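Local coordinates for Lin2634 protein (Listeria innocua, PDB 3MZO) that binds calcium ions at an HD-domain metal site and is probably a phosphohydrolase related to the YfbR-like 5'-deoxynucleotidases, at residues 111-114 with 115-118; 6-9 with 10-13; 39-42 with 43-47. All coordinates share one frame; numbering follows the deposited sequence.

Contact 1. Residues 111-114 with 115-118; sequences ATFQ and PIYR
Phe113 lays its CB against two side chains of the turn that follows, 4.1 Å from Tyr117 CD1 and 4.2 Å from Ile116 CG2, where a short 3-10 segment runs into the first turn of helix 114-121. Its carbonyl oxygen is the hub of the junction. Tyr117 N bonds to Phe113 O at 3.1 Å with an almost straight N-H...O angle of 174°, and the Tyr117 ring turns its edge to the same oxygen, CD1 lying 3.4 Å from it. The CG1 branch of Ile116 stands opposite its own backbone N (chi1 -154°), which leaves CG2 as the branch pressed against Phe113. Beyond these groups Phe113 and Tyr117 both reach Phe44 of the second subunit. On the other side of the turn Gln114 and Arg118 run side by side in the same direction. Gln114 NE2 is anchored to Ile109 O, whereas Arg118 ties the turn to helix 87-108 through Lys102 O and Ser106 OG. The amide and guanidinium planes stand nearly perpendicular, 89° apart, with Gln114 OE1 2.8 Å from Arg118 NH2, near the plane of the guanidinium.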
ATOM      1  N   ALA B 111      34.261  -2.505 -16.911  1.00 41.91           N
ATOM      2  CA  ALA B 111      35.306  -3.515 -17.055  1.00 43.19           C
ATOM      3  C   ALA B 111      36.263  -3.517 -15.862  1.00 41.88           C
ATOM      4  O   ALA B 111      36.514  -4.588 -15.273  1.00 42.22           O
ATOM      5  CB  ALA B 111      36.058  -3.297 -18.396  1.00 40.31           C
ATOM      6  N   THR B 112      36.770  -2.335 -15.481  1.00 41.45           N
ATOM      7  CA  THR B 112      37.725  -2.233 -14.356  1.00 41.96           C
ATOM      8  C   THR B 112      37.208  -2.880 -13.076  1.00 39.53           C
ATOM      9  O   THR B 112      38.004  -3.319 -12.266  1.00 39.55           O
ATOM     10  CB  THR B 112      38.004  -0.779 -13.898  1.00 42.09           C
ATOM     11  OG1 THR B 112      38.585  -0.036 -14.957  1.00 53.16           O
ATOM     12  CG2 THR B 112      38.953  -0.762 -12.686  1.00 44.17           C
ATOM     13  N   PHE B 113      35.887  -2.880 -12.881  1.00 38.27           N
ATOM     14  CA  PHE B 113      35.282  -3.369 -11.632  1.00 37.55           C
ATOM     15  C   PHE B 113      34.637  -4.744 -11.760  1.00 38.73           C
ATOM     16  O   PHE B 113      34.165  -5.274 -10.740  1.00 38.16           O
ATOM     17  CB  PHE B 113      34.259  -2.348 -11.081  1.00 36.10           C
ATOM     18  CG  PHE B 113      34.885  -1.046 -10.668  1.00 35.20           C
ATOM     19  CD1 PHE B 113      35.666  -0.974  -9.509  1.00 42.55           C
ATOM     20  CD2 PHE B 113      34.744   0.103 -11.451  1.00 38.22           C
ATOM     21  CE1 PHE B 113      36.286   0.215  -9.128  1.00 40.46           C
ATOM     22  CE2 PHE B 113      35.354   1.297 -11.061  1.00 36.92           C
ATOM     23  CZ  PHE B 113      36.127   1.342  -9.898  1.00 36.18           C
ATOM     24  N   GLN B 114      34.610  -5.332 -12.971  1.00 36.90           N
ATOM     25  CA  GLN B 114      33.934  -6.628 -13.125  1.00 35.83           C
ATOM     26  C   GLN B 114      34.518  -7.713 -12.203  1.00 37.98           C
ATOM     27  O   GLN B 114      33.744  -8.457 -11.577  1.00 37.25           O
ATOM     28  CB  GLN B 114      33.892  -7.092 -14.581  1.00 37.32           C
ATOM     29  CG  GLN B 114      32.849  -6.328 -15.385  1.00 39.92           C
ATOM     30  CD  GLN B 114      32.701  -6.814 -16.803  1.00 43.03           C
ATOM     31  OE1 GLN B 114      33.185  -7.892 -17.156  1.00 47.96           O
ATOM     32  NE2 GLN B 114      31.980  -6.044 -17.620  1.00 41.96           N
ATOM     33  N   PRO B 115      35.871  -7.785 -12.089  1.00 36.61           N
ATOM     34  CA  PRO B 115      36.446  -8.837 -11.252  1.00 37.36           C
ATOM     35  C   PRO B 115      36.015  -8.730  -9.806  1.00 37.62           C
ATOM     36  O   PRO B 115      35.618  -9.746  -9.203  1.00 38.79           O
ATOM     37  CB  PRO B 115      37.966  -8.635 -11.415  1.00 37.31           C
ATOM     38  CG  PRO B 115      38.123  -8.082 -12.827  1.00 38.60           C
ATOM     39  CD  PRO B 115      36.914  -7.109 -12.901  1.00 40.21           C
ATOM     40  N   ILE B 116      36.021  -7.509  -9.270  1.00 38.05           N
ATOM     41  CA  ILE B 116      35.649  -7.308  -7.884  1.00 37.27           C
ATOM     42  C   ILE B 116      34.168  -7.674  -7.654  1.00 34.83           C
ATOM     43  O   ILE B 116      33.854  -8.399  -6.699  1.00 34.41           O
ATOM     44  CB  ILE B 116      36.035  -5.890  -7.408  1.00 40.77           C
ATOM     45  CG1 ILE B 116      36.250  -5.880  -5.893  1.00 49.48           C
ATOM     46  CG2 ILE B 116      35.002  -4.881  -7.826  1.00 48.09           C
ATOM     47  CD1 ILE B 116      36.384  -4.491  -5.307  1.00 56.27           C
ATOM     48  N   TYR B 117      33.278  -7.254  -8.561  1.00 34.21           N
ATOM     49  CA  TYR B 117      31.861  -7.635  -8.500  1.00 32.98           C
ATOM     50  C   TYR B 117      31.586  -9.137  -8.725  1.00 33.38           C
ATOM     51  O   TYR B 117      30.677  -9.692  -8.096  1.00 31.42           O
ATOM     52  CB  TYR B 117      30.977  -6.666  -9.332  1.00 34.32           C
ATOM     53  CG  TYR B 117      30.807  -5.413  -8.499  1.00 35.05           C
ATOM     54  CD1 TYR B 117      31.730  -4.364  -8.583  1.00 34.00           C
ATOM     55  CD2 TYR B 117      29.800  -5.331  -7.506  1.00 37.77           C
ATOM     56  CE1 TYR B 117      31.631  -3.252  -7.746  1.00 40.32           C
ATOM     57  CE2 TYR B 117      29.682  -4.200  -6.659  1.00 32.97           C
ATOM     58  CZ  TYR B 117      30.615  -3.176  -6.773  1.00 39.67           C
ATOM     59  OH  TYR B 117      30.559  -2.072  -5.949  1.00 41.68           O
ATOM     60  N   ARG B 118      32.378  -9.808  -9.564  1.00 34.48           N
ATOM     61  CA  ARG B 118      32.318 -11.284  -9.646  1.00 36.27           C
ATOM     62  C   ARG B 118      32.652 -11.925  -8.287  1.00 34.58           C
ATOM     63  O   ARG B 118      31.993 -12.866  -7.834  1.00 35.55           O
ATOM     64  CB  ARG B 118      33.255 -11.843 -10.730  1.00 38.59           C
ATOM     65  CG  ARG B 118      32.695 -11.660 -12.129  1.00 41.61           C
ATOM     66  CD  ARG B 118      33.475 -12.381 -13.233  1.00 41.94           C
ATOM     67  NE  ARG B 118      33.464 -11.532 -14.428  1.00 48.51           N
ATOM     68  CZ  ARG B 118      32.392 -11.269 -15.195  1.00 53.56           C
ATOM     69  NH1 ARG B 118      31.195 -11.823 -14.955  1.00 48.11           N
ATOM     70  NH2 ARG B 118      32.519 -10.455 -16.242  1.00 50.52           N
TER

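Contact 2. Residues 6-9 with 10-13; sequences QYFQ and SLSD
Ser10 folds its hydroxyl back onto the preceding turn and, together with Leu11, forms the close-packed side of this helical contact. With chi1 at 81°, OG sits between its own backbone N and carbonyl carbon, and from there it donates to Tyr7 O, the familiar side-chain-to-backbone bond of helical serines. The modelled separation of Ser10 OG and Tyr7 O, 2.5 Å, is very short, and its exact value is best treated with caution. Tyr70 OH, a second partner of the buried Ser10 OG, tethers the turn to another part of the chain. Leu11 divides its two methyls between neighbouring rings: CD2 approaches Tyr7 CZ to 4.0 Å, while CD1 comes within 4.2 Å of Phe8 CD1. Tyr36 and Ile186 of the second subunit pack on Leu11 and Phe8 respectively.

The opposite character appears around Gln9 and Ser12, which are partly exposed. Here a water takes over the bridging, donating to Phe8 O at 2.8 Å and lying 2.7 Å from Ser12 OG, which also makes a weak hydrogen bond to Lys37 NZ of the second subunit. Independently of exposure, the backbone bonds slacken along the segment. Ser10 N still reaches Gln6 O in the regular way, at 3.0 Å, but Leu11 N bonds to Phe8 O at 3.2 Å, well above the plane of that carbonyl, and only weakly to Tyr7 O; Ser12 N makes a weak bond to Gln9 O. Such a shift from i-to-i+4 toward i-to-i+3 bonding is typical of the last turn of a helix, here helix 4-13.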
ATOM      1  N   GLN B   6      23.946   3.081 -12.698  1.00 31.68           N
ATOM      2  CA  GLN B   6      22.881   2.103 -12.854  1.00 34.30           C
ATOM      3  C   GLN B   6      22.912   1.134 -11.672  1.00 30.55           C
ATOM      4  O   GLN B   6      21.881   0.721 -11.155  1.00 28.13           O
ATOM      5  CB  GLN B   6      23.018   1.295 -14.167  1.00 35.30           C
ATOM      6  CG  GLN B   6      23.239   2.110 -15.443  1.00 54.48           C
ATOM      7  CD  GLN B   6      22.035   2.953 -15.855  1.00 66.70           C
ATOM      8  OE1 GLN B   6      20.891   2.655 -15.483  1.00 73.93           O
ATOM      9  NE2 GLN B   6      22.292   4.017 -16.638  1.00 68.92           N
ATOM     10  N   TYR B   7      24.100   0.768 -11.242  1.00 29.38           N
ATOM     11  CA  TYR B   7      24.238  -0.152 -10.124  1.00 27.16           C
ATOM     12  C   TYR B   7      23.692   0.496  -8.834  1.00 27.92           C
ATOM     13  O   TYR B   7      22.973  -0.158  -8.061  1.00 27.65           O
ATOM     14  CB  TYR B   7      25.707  -0.540  -9.935  1.00 27.74           C
ATOM     15  CG  TYR B   7      25.973  -1.187  -8.600  1.00 28.20           C
ATOM     16  CD1 TYR B   7      25.545  -2.479  -8.345  1.00 30.67           C
ATOM     17  CD2 TYR B   7      26.629  -0.495  -7.574  1.00 30.79           C
ATOM     18  CE1 TYR B   7      25.775  -3.088  -7.110  1.00 28.42           C
ATOM     19  CE2 TYR B   7      26.831  -1.086  -6.315  1.00 26.27           C
ATOM     20  CZ  TYR B   7      26.406  -2.384  -6.100  1.00 31.18           C
ATOM     21  OH  TYR B   7      26.612  -2.991  -4.893  1.00 28.38           O
ATOM     22  N   PHE B   8      24.024   1.776  -8.616  1.00 26.94           N
ATOM     23  CA  PHE B   8      23.519   2.492  -7.445  1.00 26.11           C
ATOM     24  C   PHE B   8      21.980   2.577  -7.474  1.00 27.69           C
ATOM     25  O   PHE B   8      21.332   2.434  -6.435  1.00 25.82           O
ATOM     26  CB  PHE B   8      24.131   3.909  -7.345  1.00 27.09           C
ATOM     27  CG  PHE B   8      25.578   3.949  -6.832  1.00 24.26           C
ATOM     28  CD1 PHE B   8      26.212   2.838  -6.328  1.00 25.17           C
ATOM     29  CD2 PHE B   8      26.249   5.150  -6.801  1.00 24.69           C
ATOM     30  CE1 PHE B   8      27.524   2.923  -5.843  1.00 26.67           C
ATOM     31  CE2 PHE B   8      27.541   5.250  -6.333  1.00 29.44           C
ATOM     32  CZ  PHE B   8      28.183   4.144  -5.841  1.00 21.83           C
ATOM     33  N   GLN B   9      21.390   2.790  -8.659  1.00 28.01           N
ATOM     34  CA  GLN B   9      19.917   2.866  -8.754  1.00 29.04           C
ATOM     35  C   GLN B   9      19.327   1.541  -8.420  1.00 28.13           C
ATOM     36  O   GLN B   9      18.315   1.494  -7.738  1.00 26.80           O
ATOM     37  CB  GLN B   9      19.423   3.232 -10.143  1.00 28.58           C
ATOM     38  CG  GLN B   9      19.681   4.643 -10.514  1.00 32.76           C
ATOM     39  CD  GLN B   9      19.241   4.901 -11.919  1.00 38.90           C
ATOM     40  OE1 GLN B   9      19.602   4.162 -12.849  1.00 38.66           O
ATOM     41  NE2 GLN B   9      18.457   5.939 -12.094  1.00 31.66           N
ATOM     42  N   SER B  10      19.989   0.469  -8.868  1.00 27.33           N
ATOM     43  CA  SER B  10      19.501  -0.881  -8.634  1.00 28.90           C
ATOM     44  C   SER B  10      19.345  -1.200  -7.150  1.00 28.78           C
ATOM     45  O   SER B  10      18.529  -2.043  -6.775  1.00 26.79           O
ATOM     46  CB  SER B  10      20.428  -1.922  -9.259  1.00 27.49           C
ATOM     47  OG  SER B  10      21.557  -2.179  -8.434  1.00 30.41           O
ATOM     48  N   LEU B  11      20.169  -0.583  -6.300  1.00 28.31           N
ATOM     49  CA  LEU B  11      20.122  -0.892  -4.864  1.00 26.13           C
ATOM     50  C   LEU B  11      18.742  -0.544  -4.294  1.00 26.14           C
ATOM     51  O   LEU B  11      18.231  -1.256  -3.418  1.00 26.95           O
ATOM     52  CB  LEU B  11      21.215  -0.139  -4.086  1.00 21.87           C
ATOM     53  CG  LEU B  11      22.645  -0.401  -4.453  1.00 23.68           C
ATOM     54  CD1 LEU B  11      23.629   0.669  -3.803  1.00 22.85           C
ATOM     55  CD2 LEU B  11      22.964  -1.800  -4.064  1.00 16.34           C
ATOM     56  N   SER B  12      18.133   0.526  -4.797  1.00 26.53           N
ATOM     57  CA  SER B  12      16.753   0.886  -4.445  1.00 27.91           C
ATOM     58  C   SER B  12      15.698  -0.099  -4.926  1.00 26.42           C
ATOM     59  O   SER B  12      14.666  -0.245  -4.284  1.00 26.53           O
ATOM     60  CB  SER B  12      16.381   2.274  -4.964  1.00 29.62           C
ATOM     61  OG  SER B  12      16.988   3.264  -4.147  1.00 36.66           O
ATOM     62  N   ASP B  13      15.942  -0.744  -6.053  1.00 27.14           N
ATOM     63  CA  ASP B  13      15.035  -1.761  -6.543  1.00 28.04           C
ATOM     64  C   ASP B  13      14.892  -2.947  -5.586  1.00 28.07           C
ATOM     65  O   ASP B  13      13.827  -3.575  -5.553  1.00 25.43           O
ATOM     66  CB  ASP B  13      15.451  -2.250  -7.936  1.00 29.71           C
ATOM     67  CG  ASP B  13      15.491  -1.098  -8.975  1.00 31.50           C
ATOM     68  OD1 ASP B  13      14.930   0.005  -8.718  1.00 39.13           O
ATOM     69  OD2 ASP B  13      16.076  -1.303 -10.027  1.00 40.89           O
TER
HETATM   70  O   HOH W   1      19.421   3.946  -5.139  1.00 28.75           O

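Contact 3. Residues 39-42 with 43-47; sequences TSIA and QFFGA
Regular alpha-helical geometry joins the two segments through four successive i-to-i+4 bonds, from Gln43 N to Thr39 O at 2.9 Å through to Gly46 N and Ala42 O at 2.8 Å. On one flank Ile41 and Phe45 lie side by side and point the same way. The CG2 branch of Ile41 does the touching, 3.5 Å from Phe45 CE2 and 3.8 Å from Phe45 CD2. This methyl is trans to the backbone N because CG1 (chi1 -68°) occupies the position opposite the carbonyl carbon. Both residues, with Ala42, rest on Ser137 of helix 129-151.

Gln43 carries the polar flank. Its CB passes 3.4 Å from Ser40 O, and the extended chain brings the amide to a water. That water accepts from Gln43 NE2 at 2.9 Å and donates to Ser40 O at 2.7 Å, so the carbonyl serves both Phe44 N and the water. The same amide is held further by Tyr62 OH at OE1 and by Asn67 OD1 of the second subunit at NE2; with the water these make three partners, which probably fix its rotation. Thr39 and Ser40 turn their hydroxyls back to Ser35 O and Tyr36 O. This is the buried core helix of an HD-domain fold, helix 31-51, which also supplies His34 to the calcium site.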
ATOM      1  N   THR B  39      23.464  -8.890   7.669  1.00 22.70           N
ATOM      2  CA  THR B  39      24.812  -8.300   7.848  1.00 22.01           C
ATOM      3  C   THR B  39      25.016  -7.900   9.329  1.00 21.76           C
ATOM      4  O   THR B  39      26.051  -8.215   9.922  1.00 22.75           O
ATOM      5  CB  THR B  39      25.070  -7.160   6.866  1.00 21.33           C
ATOM      6  OG1 THR B  39      24.787  -7.624   5.539  1.00 24.07           O
ATOM      7  CG2 THR B  39      26.535  -6.712   6.905  1.00 18.63           C
ATOM      8  N   SER B  40      24.009  -7.303   9.954  1.00 21.97           N
ATOM      9  CA  SER B  40      24.062  -7.026  11.399  1.00 20.31           C
ATOM     10  C   SER B  40      24.210  -8.250  12.286  1.00 23.98           C
ATOM     11  O   SER B  40      25.034  -8.253  13.231  1.00 24.28           O
ATOM     12  CB  SER B  40      22.874  -6.191  11.809  1.00 20.99           C
ATOM     13  OG  SER B  40      22.837  -4.984  11.051  1.00 18.96           O
ATOM     14  N   ILE B  41      23.434  -9.297  11.974  1.00 24.05           N
ATOM     15  CA  ILE B  41      23.542 -10.589  12.650  1.00 24.38           C
ATOM     16  C   ILE B  41      24.951 -11.175  12.478  1.00 24.38           C
ATOM     17  O   ILE B  41      25.575 -11.577  13.454  1.00 26.31           O
ATOM     18  CB  ILE B  41      22.421 -11.591  12.159  1.00 25.54           C
ATOM     19  CG1 ILE B  41      21.030 -11.117  12.638  1.00 26.14           C
ATOM     20  CG2 ILE B  41      22.692 -13.026  12.638  1.00 21.83           C
ATOM     21  CD1 ILE B  41      19.843 -11.682  11.798  1.00 21.99           C
ATOM     22  N   ALA B  42      25.473 -11.163  11.257  1.00 22.76           N
ATOM     23  CA  ALA B  42      26.792 -11.723  10.973  1.00 24.04           C
ATOM     24  C   ALA B  42      27.893 -10.999  11.754  1.00 24.53           C
ATOM     25  O   ALA B  42      28.821 -11.632  12.295  1.00 22.51           O
ATOM     26  CB  ALA B  42      27.088 -11.691   9.452  1.00 23.40           C
ATOM     27  N   GLN B  43      27.768  -9.678  11.811  1.00 24.86           N
ATOM     28  CA  GLN B  43      28.659  -8.805  12.580  1.00 24.73           C
ATOM     29  C   GLN B  43      28.670  -9.217  14.031  1.00 25.92           C
ATOM     30  O   GLN B  43      29.719  -9.207  14.670  1.00 24.63           O
ATOM     31  CB  GLN B  43      28.173  -7.355  12.447  1.00 22.53           C
ATOM     32  CG  GLN B  43      28.808  -6.288  13.372  1.00 26.09           C
ATOM     33  CD  GLN B  43      28.335  -4.902  13.015  1.00 25.53           C
ATOM     34  OE1 GLN B  43      28.946  -4.202  12.195  1.00 24.45           O
ATOM     35  NE2 GLN B  43      27.226  -4.504  13.599  1.00 22.96           N
ATOM     36  N   PHE B  44      27.497  -9.536  14.577  1.00 23.49           N
ATOM     37  CA  PHE B  44      27.454  -9.981  15.943  1.00 24.29           C
ATOM     38  C   PHE B  44      28.170 -11.319  16.101  1.00 27.22           C
ATOM     39  O   PHE B  44      28.967 -11.499  17.023  1.00 27.60           O
ATOM     40  CB  PHE B  44      26.040 -10.095  16.494  1.00 26.43           C
ATOM     41  CG  PHE B  44      26.004 -10.795  17.807  1.00 24.64           C
ATOM     42  CD1 PHE B  44      26.405 -10.148  18.945  1.00 25.49           C
ATOM     43  CD2 PHE B  44      25.643 -12.142  17.887  1.00 25.38           C
ATOM     44  CE1 PHE B  44      26.438 -10.825  20.181  1.00 26.70           C
ATOM     45  CE2 PHE B  44      25.651 -12.804  19.102  1.00 28.88           C
ATOM     46  CZ  PHE B  44      26.050 -12.131  20.255  1.00 29.32           C
ATOM     47  N   PHE B  45      27.903 -12.276  15.214  1.00 26.21           N
ATOM     48  CA  PHE B  45      28.593 -13.553  15.325  1.00 26.73           C
ATOM     49  C   PHE B  45      30.108 -13.417  15.136  1.00 25.18           C
ATOM     50  O   PHE B  45      30.890 -14.161  15.758  1.00 27.55           O
ATOM     51  CB  PHE B  45      27.974 -14.635  14.406  1.00 27.28           C
ATOM     52  CG  PHE B  45      26.598 -15.093  14.853  1.00 25.50           C
ATOM     53  CD1 PHE B  45      26.347 -15.436  16.181  1.00 29.48           C
ATOM     54  CD2 PHE B  45      25.546 -15.173  13.939  1.00 30.96           C
ATOM     55  CE1 PHE B  45      25.076 -15.829  16.590  1.00 27.67           C
ATOM     56  CE2 PHE B  45      24.278 -15.589  14.348  1.00 27.39           C
ATOM     57  CZ  PHE B  45      24.046 -15.899  15.661  1.00 29.52           C
ATOM     58  N   GLY B  46      30.523 -12.500  14.284  1.00 25.33           N
ATOM     59  CA  GLY B  46      31.923 -12.145  14.146  1.00 25.54           C
ATOM     60  C   GLY B  46      32.571 -11.787  15.499  1.00 29.96           C
ATOM     61  O   GLY B  46      33.689 -12.225  15.796  1.00 28.14           O
ATOM     62  N   ALA B  47      31.848 -10.988  16.291  1.00 29.42           N
ATOM     63  CA  ALA B  47      32.265 -10.601  17.635  1.00 28.53           C
ATOM     64  C   ALA B  47      32.388 -11.816  18.523  1.00 29.60           C
ATOM     65  O   ALA B  47      33.370 -11.943  19.265  1.00 29.23           O
ATOM     66  CB  ALA B  47      31.278  -9.567  18.236  1.00 23.95           C
TER
HETATM   67  O   HOH W   2      25.771  -6.478  15.137  1.00 22.51           O

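In the fold
Along the chain the order is contact 2, contact 3, contact 1, each within a single helix or its entry: helix 4-13, helix 31-51, and the lead into helix 114-121. Contacts 1 and 2 lie on the same side of the chain's centre, their own centres about 17 Å apart, and meet where Tyr117 CE2 comes 3.7 Å from Tyr7 OH, the two rings packing edge-to-face. Contact 3 is deeper, its centre about 26 Å from that of contact 1 and 25 Å from that of contact 2, touching neither within the chain. Across the subunit boundary, however, contacts 1 and 2 pack on helix 31-51 of another copy, including Phe44 and Ser40 of its contact 3, so all three meet in the assembly.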